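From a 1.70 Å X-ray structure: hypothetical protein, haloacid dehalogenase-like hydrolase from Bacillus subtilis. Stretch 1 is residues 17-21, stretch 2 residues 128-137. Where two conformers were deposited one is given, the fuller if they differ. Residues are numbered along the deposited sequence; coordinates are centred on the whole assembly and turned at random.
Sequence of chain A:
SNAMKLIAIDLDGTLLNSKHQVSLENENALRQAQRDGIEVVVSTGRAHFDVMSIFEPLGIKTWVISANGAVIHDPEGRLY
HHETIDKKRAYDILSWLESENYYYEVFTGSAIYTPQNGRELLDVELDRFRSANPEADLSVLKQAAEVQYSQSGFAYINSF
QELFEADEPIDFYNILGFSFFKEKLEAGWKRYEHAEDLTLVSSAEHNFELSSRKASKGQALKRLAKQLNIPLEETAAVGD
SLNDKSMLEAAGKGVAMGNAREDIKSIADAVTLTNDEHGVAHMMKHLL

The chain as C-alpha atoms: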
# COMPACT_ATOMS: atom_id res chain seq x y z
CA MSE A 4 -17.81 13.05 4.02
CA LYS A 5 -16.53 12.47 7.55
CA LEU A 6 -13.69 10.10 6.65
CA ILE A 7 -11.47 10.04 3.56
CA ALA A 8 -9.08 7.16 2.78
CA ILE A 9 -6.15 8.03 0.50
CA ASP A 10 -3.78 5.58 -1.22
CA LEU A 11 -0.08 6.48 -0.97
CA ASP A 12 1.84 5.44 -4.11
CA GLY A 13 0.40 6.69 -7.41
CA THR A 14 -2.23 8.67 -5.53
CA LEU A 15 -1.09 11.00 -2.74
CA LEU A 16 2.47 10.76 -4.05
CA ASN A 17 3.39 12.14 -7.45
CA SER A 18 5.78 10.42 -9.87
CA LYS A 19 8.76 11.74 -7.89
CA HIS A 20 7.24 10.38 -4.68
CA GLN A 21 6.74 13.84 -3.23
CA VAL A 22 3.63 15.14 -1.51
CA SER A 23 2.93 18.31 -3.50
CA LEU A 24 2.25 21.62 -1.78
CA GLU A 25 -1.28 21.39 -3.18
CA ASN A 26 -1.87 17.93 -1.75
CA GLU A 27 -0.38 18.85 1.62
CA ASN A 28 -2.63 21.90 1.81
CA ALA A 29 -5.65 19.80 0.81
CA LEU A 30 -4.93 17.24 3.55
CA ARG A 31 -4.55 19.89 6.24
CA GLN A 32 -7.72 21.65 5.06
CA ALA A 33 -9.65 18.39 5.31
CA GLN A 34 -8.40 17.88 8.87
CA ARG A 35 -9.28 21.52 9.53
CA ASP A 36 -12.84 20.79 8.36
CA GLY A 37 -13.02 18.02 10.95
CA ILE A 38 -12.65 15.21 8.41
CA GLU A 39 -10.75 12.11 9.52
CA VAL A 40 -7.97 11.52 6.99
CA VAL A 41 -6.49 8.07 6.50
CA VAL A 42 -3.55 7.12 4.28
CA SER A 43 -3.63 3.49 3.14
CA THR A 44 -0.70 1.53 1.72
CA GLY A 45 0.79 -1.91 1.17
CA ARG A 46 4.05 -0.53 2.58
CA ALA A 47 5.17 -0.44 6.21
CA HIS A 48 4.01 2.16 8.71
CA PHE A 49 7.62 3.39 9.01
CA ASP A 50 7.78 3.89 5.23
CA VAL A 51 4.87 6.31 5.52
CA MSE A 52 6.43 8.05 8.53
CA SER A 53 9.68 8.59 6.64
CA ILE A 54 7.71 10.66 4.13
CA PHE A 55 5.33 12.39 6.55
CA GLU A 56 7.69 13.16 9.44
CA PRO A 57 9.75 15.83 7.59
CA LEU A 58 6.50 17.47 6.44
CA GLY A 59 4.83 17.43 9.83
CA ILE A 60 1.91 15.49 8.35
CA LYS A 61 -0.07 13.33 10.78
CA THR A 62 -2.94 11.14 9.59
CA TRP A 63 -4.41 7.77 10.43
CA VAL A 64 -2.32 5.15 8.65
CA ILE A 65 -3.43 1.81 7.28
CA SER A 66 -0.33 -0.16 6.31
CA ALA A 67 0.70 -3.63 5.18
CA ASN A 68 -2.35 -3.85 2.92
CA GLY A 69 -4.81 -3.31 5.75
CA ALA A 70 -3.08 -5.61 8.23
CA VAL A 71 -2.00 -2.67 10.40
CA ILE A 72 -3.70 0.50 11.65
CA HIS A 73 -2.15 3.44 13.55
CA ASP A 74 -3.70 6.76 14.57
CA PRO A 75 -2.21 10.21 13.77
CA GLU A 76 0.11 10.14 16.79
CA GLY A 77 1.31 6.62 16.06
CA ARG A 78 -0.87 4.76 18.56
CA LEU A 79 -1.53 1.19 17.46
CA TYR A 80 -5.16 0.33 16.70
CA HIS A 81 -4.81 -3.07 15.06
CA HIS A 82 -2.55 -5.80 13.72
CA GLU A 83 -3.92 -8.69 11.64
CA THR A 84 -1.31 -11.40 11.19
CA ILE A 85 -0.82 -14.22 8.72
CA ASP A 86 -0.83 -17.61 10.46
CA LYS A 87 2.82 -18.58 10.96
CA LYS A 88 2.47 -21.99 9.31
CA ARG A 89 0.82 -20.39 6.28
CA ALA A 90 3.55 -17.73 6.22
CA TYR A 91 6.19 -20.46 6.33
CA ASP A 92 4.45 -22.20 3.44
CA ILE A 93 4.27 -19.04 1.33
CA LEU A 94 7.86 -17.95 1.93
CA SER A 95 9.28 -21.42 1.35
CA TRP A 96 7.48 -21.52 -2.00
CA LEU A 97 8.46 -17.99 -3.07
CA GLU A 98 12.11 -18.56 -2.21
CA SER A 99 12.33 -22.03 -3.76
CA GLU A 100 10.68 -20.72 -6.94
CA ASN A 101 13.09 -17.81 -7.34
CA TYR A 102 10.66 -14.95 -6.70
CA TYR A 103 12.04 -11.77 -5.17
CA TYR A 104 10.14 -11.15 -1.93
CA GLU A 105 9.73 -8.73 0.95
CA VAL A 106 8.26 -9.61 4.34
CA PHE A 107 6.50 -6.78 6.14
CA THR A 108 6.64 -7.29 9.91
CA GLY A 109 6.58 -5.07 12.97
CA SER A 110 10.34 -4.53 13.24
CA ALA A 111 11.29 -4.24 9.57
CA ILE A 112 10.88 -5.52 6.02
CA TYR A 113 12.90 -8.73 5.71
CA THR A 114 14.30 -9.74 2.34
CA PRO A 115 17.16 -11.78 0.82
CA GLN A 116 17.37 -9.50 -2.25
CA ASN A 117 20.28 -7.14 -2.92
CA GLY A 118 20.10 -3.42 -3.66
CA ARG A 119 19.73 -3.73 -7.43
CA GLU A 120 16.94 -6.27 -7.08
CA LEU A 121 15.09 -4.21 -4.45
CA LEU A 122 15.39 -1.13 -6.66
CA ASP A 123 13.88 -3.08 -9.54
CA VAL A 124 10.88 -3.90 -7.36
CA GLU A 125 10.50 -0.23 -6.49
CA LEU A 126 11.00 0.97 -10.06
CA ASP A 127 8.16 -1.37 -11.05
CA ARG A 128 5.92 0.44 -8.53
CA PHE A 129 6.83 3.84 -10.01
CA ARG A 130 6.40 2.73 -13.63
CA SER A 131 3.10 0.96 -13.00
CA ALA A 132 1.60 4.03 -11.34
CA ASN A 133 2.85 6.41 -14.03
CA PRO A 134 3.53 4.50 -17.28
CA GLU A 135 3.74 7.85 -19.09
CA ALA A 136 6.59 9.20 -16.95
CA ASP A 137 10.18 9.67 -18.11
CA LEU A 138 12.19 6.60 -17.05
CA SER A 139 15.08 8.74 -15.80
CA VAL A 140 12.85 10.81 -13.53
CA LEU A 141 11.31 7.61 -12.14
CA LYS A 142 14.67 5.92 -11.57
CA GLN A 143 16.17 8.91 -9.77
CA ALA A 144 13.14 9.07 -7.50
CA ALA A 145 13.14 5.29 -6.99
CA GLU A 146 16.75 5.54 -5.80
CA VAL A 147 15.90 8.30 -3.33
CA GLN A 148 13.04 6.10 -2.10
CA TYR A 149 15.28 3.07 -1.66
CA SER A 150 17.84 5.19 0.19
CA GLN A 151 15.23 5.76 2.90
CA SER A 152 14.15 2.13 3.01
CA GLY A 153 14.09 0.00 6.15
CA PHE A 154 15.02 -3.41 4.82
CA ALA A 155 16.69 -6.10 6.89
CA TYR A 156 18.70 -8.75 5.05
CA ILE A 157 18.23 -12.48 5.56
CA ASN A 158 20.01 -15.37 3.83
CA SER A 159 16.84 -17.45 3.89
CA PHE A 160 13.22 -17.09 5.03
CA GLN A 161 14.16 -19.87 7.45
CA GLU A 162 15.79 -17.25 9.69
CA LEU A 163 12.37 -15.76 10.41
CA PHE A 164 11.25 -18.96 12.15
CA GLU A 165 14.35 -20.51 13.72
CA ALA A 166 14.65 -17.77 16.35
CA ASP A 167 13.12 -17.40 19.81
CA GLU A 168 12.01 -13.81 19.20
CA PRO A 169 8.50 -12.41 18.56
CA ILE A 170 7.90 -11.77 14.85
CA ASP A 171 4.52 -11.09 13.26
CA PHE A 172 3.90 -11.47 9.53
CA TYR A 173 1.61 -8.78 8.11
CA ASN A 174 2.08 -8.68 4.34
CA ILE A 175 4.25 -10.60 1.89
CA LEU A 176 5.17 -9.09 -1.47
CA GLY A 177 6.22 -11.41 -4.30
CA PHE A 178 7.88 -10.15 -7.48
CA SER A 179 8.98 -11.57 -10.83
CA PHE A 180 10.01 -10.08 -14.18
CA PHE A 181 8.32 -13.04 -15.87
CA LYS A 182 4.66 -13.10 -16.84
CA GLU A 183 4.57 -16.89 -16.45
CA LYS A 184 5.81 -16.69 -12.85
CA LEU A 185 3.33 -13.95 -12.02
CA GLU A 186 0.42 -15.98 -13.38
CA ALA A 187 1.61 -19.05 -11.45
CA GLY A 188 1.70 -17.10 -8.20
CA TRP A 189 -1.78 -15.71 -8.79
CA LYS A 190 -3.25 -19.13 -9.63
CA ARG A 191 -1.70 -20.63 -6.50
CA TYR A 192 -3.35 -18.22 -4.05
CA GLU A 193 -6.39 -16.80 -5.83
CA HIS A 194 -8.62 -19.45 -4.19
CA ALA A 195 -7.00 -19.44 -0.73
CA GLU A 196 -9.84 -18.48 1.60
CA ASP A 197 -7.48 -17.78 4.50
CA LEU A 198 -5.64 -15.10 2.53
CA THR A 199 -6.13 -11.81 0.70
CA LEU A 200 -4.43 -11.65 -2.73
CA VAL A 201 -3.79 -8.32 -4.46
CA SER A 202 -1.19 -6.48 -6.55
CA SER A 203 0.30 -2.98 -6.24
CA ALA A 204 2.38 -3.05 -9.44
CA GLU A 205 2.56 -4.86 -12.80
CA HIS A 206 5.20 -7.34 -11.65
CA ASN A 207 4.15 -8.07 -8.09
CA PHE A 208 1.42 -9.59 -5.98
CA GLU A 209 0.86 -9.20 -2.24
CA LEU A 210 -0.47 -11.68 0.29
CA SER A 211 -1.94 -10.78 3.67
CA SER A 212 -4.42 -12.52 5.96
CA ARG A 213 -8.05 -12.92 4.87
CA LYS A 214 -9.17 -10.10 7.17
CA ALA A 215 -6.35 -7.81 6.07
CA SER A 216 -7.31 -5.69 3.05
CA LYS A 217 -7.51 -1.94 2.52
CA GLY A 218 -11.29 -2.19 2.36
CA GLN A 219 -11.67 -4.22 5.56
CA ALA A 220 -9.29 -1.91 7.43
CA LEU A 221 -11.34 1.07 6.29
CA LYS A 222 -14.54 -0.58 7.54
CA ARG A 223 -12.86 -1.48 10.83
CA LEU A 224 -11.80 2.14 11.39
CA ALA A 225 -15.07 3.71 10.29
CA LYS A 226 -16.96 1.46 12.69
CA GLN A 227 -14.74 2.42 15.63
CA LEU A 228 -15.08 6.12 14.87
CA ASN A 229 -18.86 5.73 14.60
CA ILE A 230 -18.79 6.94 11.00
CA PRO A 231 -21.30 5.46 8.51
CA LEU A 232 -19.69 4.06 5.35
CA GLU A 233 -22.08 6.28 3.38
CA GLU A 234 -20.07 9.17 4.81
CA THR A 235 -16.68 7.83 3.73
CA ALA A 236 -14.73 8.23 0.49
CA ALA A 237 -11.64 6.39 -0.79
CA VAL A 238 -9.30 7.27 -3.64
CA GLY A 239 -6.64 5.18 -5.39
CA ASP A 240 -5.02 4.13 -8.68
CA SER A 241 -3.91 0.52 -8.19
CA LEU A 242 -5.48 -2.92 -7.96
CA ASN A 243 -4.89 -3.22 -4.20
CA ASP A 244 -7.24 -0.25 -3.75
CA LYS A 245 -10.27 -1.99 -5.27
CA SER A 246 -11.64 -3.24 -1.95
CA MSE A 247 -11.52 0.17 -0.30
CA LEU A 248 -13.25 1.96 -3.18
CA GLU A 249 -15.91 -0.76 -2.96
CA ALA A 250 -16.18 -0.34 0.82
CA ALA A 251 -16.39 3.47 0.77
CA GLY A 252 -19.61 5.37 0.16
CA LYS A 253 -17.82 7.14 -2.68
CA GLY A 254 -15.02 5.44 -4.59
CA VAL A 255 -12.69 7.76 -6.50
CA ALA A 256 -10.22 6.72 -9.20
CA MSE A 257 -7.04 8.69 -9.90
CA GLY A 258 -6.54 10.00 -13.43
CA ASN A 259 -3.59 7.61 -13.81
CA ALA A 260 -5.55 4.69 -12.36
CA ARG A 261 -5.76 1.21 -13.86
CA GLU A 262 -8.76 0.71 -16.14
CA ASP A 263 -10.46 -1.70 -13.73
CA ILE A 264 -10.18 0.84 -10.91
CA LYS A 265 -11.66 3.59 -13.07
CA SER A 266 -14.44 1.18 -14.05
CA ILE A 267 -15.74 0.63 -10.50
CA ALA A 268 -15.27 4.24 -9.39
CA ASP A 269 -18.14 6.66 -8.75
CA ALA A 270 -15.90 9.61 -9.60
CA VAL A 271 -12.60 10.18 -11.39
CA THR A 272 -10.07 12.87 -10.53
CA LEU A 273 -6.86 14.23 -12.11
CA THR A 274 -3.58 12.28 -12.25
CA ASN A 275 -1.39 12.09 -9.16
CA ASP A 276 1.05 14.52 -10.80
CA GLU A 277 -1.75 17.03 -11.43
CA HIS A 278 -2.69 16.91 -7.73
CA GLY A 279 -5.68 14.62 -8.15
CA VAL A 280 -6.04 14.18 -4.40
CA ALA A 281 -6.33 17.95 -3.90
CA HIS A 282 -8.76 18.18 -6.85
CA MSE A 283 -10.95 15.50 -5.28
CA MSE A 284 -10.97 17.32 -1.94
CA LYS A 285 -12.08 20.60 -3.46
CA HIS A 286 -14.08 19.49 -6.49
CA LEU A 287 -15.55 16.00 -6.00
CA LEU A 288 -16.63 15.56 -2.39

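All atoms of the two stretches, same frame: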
# COMPACT_ATOMS: atom_id res chain seq x y z
N ASN A 17 3.28 11.93 -6.02
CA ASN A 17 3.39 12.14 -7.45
C ASN A 17 4.45 11.18 -7.98
O ASN A 17 4.94 10.32 -7.24
CB ASN A 17 3.75 13.61 -7.78
CG ASN A 17 5.10 14.04 -7.24
OD1 ASN A 17 5.93 13.23 -6.82
ND2 ASN A 17 5.34 15.35 -7.27
N SER A 18 4.82 11.32 -9.25
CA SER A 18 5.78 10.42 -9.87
C SER A 18 7.22 10.56 -9.35
O SER A 18 8.10 9.77 -9.71
CB SER A 18 5.75 10.58 -11.40
OG SER A 18 6.05 11.90 -11.79
N LYS A 19 7.45 11.55 -8.50
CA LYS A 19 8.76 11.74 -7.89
C LYS A 19 8.67 11.40 -6.41
O LYS A 19 9.59 11.68 -5.63
CB LYS A 19 9.23 13.19 -8.09
CG LYS A 19 9.69 13.45 -9.52
CD LYS A 19 10.30 14.83 -9.69
CE LYS A 19 9.25 15.92 -9.70
NZ LYS A 19 9.84 17.23 -10.14
N HIS A 20 7.55 10.78 -6.05
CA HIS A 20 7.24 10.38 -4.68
C HIS A 20 7.29 11.51 -3.66
O HIS A 20 7.73 11.34 -2.52
CB HIS A 20 8.13 9.21 -4.22
CG HIS A 20 7.58 7.87 -4.61
ND1 HIS A 20 8.02 6.70 -4.04
CD2 HIS A 20 6.62 7.53 -5.50
CE1 HIS A 20 7.36 5.68 -4.57
NE2 HIS A 20 6.50 6.16 -5.46
N GLN A 21 6.81 12.67 -4.09
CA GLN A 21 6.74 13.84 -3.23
C GLN A 21 5.26 14.04 -2.92
O GLN A 21 4.39 13.53 -3.63
CB GLN A 21 7.23 15.09 -3.97
CG GLN A 21 8.57 14.96 -4.65
CD GLN A 21 8.82 16.09 -5.63
OE1 GLN A 21 7.91 16.53 -6.33
NE2 GLN A 21 10.06 16.56 -5.69
N ARG A 128 7.02 -0.29 -9.18
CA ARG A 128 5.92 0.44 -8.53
C ARG A 128 5.73 1.79 -9.22
O ARG A 128 4.62 2.16 -9.59
CB ARG A 128 6.22 0.69 -7.05
CG ARG A 128 6.22 -0.51 -6.13
CD ARG A 128 6.65 -0.01 -4.75
NE ARG A 128 6.72 -1.03 -3.69
CZ ARG A 128 5.67 -1.46 -2.99
NH1 ARG A 128 4.46 -0.98 -3.23
NH2 ARG A 128 5.85 -2.34 -2.01
N PHE A 129 6.84 2.52 -9.38
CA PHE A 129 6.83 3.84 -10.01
C PHE A 129 6.27 3.77 -11.43
O PHE A 129 5.36 4.52 -11.79
CB PHE A 129 8.25 4.42 -10.11
CG PHE A 129 8.72 5.17 -8.89
CD1 PHE A 129 9.24 4.50 -7.79
CD2 PHE A 129 8.70 6.57 -8.88
CE1 PHE A 129 9.73 5.20 -6.69
CE2 PHE A 129 9.19 7.29 -7.78
CZ PHE A 129 9.71 6.60 -6.68
N ARG A 130 6.83 2.88 -12.24
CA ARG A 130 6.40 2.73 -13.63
C ARG A 130 4.95 2.28 -13.80
O ARG A 130 4.28 2.69 -14.75
CB ARG A 130 7.32 1.76 -14.37
CG ARG A 130 8.77 2.22 -14.40
CD ARG A 130 9.66 1.23 -15.14
NE ARG A 130 9.32 1.13 -16.55
CZ ARG A 130 9.98 0.38 -17.43
NH1 ARG A 130 11.01 -0.35 -17.03
NH2 ARG A 130 9.60 0.36 -18.70
N SER A 131 4.47 1.44 -12.90
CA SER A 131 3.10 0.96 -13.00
C SER A 131 2.11 2.06 -12.70
O SER A 131 1.04 2.14 -13.31
CB SER A 131 2.89 -0.22 -12.04
OG SER A 131 3.70 -1.32 -12.42
N ALA A 132 2.46 2.92 -11.74
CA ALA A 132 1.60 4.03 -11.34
C ALA A 132 1.57 5.12 -12.40
O ALA A 132 0.52 5.71 -12.67
CB ALA A 132 2.08 4.61 -10.02
N ASN A 133 2.72 5.37 -13.01
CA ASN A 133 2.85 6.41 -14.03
C ASN A 133 3.59 5.90 -15.26
O ASN A 133 4.75 6.26 -15.50
CB ASN A 133 3.58 7.63 -13.46
CG ASN A 133 2.77 8.34 -12.39
OD1 ASN A 133 2.97 8.13 -11.19
ND2 ASN A 133 1.83 9.19 -12.82
N PRO A 134 2.93 5.06 -16.07
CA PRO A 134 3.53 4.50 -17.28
C PRO A 134 4.00 5.56 -18.27
O PRO A 134 4.88 5.29 -19.10
CB PRO A 134 2.40 3.66 -17.88
CG PRO A 134 1.56 3.31 -16.69
CD PRO A 134 1.55 4.59 -15.90
N GLU A 135 3.42 6.75 -18.18
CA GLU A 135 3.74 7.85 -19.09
C GLU A 135 4.95 8.68 -18.67
O GLU A 135 5.42 9.53 -19.42
CB GLU A 135 2.53 8.78 -19.21
CG GLU A 135 2.34 9.75 -18.04
CD GLU A 135 1.98 9.05 -16.72
OE1 GLU A 135 1.99 9.73 -15.67
OE2 GLU A 135 1.67 7.85 -16.72
N ALA A 136 5.47 8.43 -17.47
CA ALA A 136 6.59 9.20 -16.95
C ALA A 136 7.95 8.85 -17.55
O ALA A 136 8.19 7.72 -17.96
CB ALA A 136 6.64 9.06 -15.43
N ASP A 137 8.83 9.84 -17.58
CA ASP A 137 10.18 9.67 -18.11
C ASP A 137 10.91 8.68 -17.20
O ASP A 137 10.97 8.86 -15.99
CB ASP A 137 10.90 11.02 -18.12
CG ASP A 137 12.29 10.92 -18.70
OD1 ASP A 137 13.13 10.19 -18.12
OD2 ASP A 137 12.56 11.58 -19.73

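Two segments far apart in sequence can pack against each other without a single hydrogen bond between them, while each is braced by hydrogen bonds of its own. The contact between residues 17-21 and 128-137 of this haloacid dehalogenase-like hydrolase illustrates the principle. It buries 265 Å² in total, and its contacts are aromatic and van der Waals in character.

Asn17 takes no direct part, its CA-to-CB bond pointing away from the other stretch, yet it organizes the residues that do. A type I turn runs from Asn17 to His20, closed by a backbone hydrogen bond from His20 N to Asn17 O (2.9 Å). The side chain of Asn17 folds over the same loop: its OD1 accepts hydrogen bonds from Lys19 N at 2.8 Å and from Gln21 N at 2.9 Å, the latter nearly linear. The amide is used at its other end as well, Asn17 ND2 donating to Gln21 OE1 at 3.0 Å. A further backbone bond, from Asn17 N to Gln21 O (3.1 Å), ties the ends of the segment together.

Ser18, at the second position of this turn, is buried and meets three residues of the other stretch. Its CB lies 3.7 Å from Asn133 OD1 and 4.4 Å from Ala136 CB, packing distances at which a small side chain fits beside the loop that follows the helix. That loop is itself a type I turn, from Asn133 to Ala136, with Ala136 N bonded to Asn133 O at 3.0 Å. Asn133 is the first residue to leave helical geometry, although its N still bonds to Phe129 O (3.0 Å), and its ND2 donates to Glu135 OE1 at 2.9 Å. Both Asn133 and Ala136 direct their CA-to-CB bonds toward stretch 1. The carbonyl of Ser18 faces a different neighbour: Ser18 O sits 3.3 Å from Phe129 CE2, near the plane of the ring and at its edge, where aromatic hydrogens carry a slight positive charge. The approach is electrostatically reasonable, but this oxygen is buried with no hydrogen-bonding partner in the model.

Lys19 contributes little. Its CA-to-CB bond points away from the other stretch, and its backbone carbon, Lys19 C, approaches the edge of the phenylalanine ring at 4.4 Å from Phe129 CE2.

His20 brings the one aromatic ring of stretch 1 to the contact. With phi and psi of 55° and 39°, it adopts a left-handed backbone conformation, and its chi1 is in the m well. Its CA-to-CB bond points sideways, as does that of Phe129, but both side chains end nearer the opposing stretch. The rings stack face to face, with centroids 3.7 Å apart and planes inclined by 22°; the closest atoms are His20 ND1 and Phe129 CZ at 3.1 Å. His20 ND1 is also hydrogen-bonded elsewhere in the structure.

Gln21 lies beyond reach of stretch 2. Its role here is internal, completing the bonds to Asn17 that brace the loop.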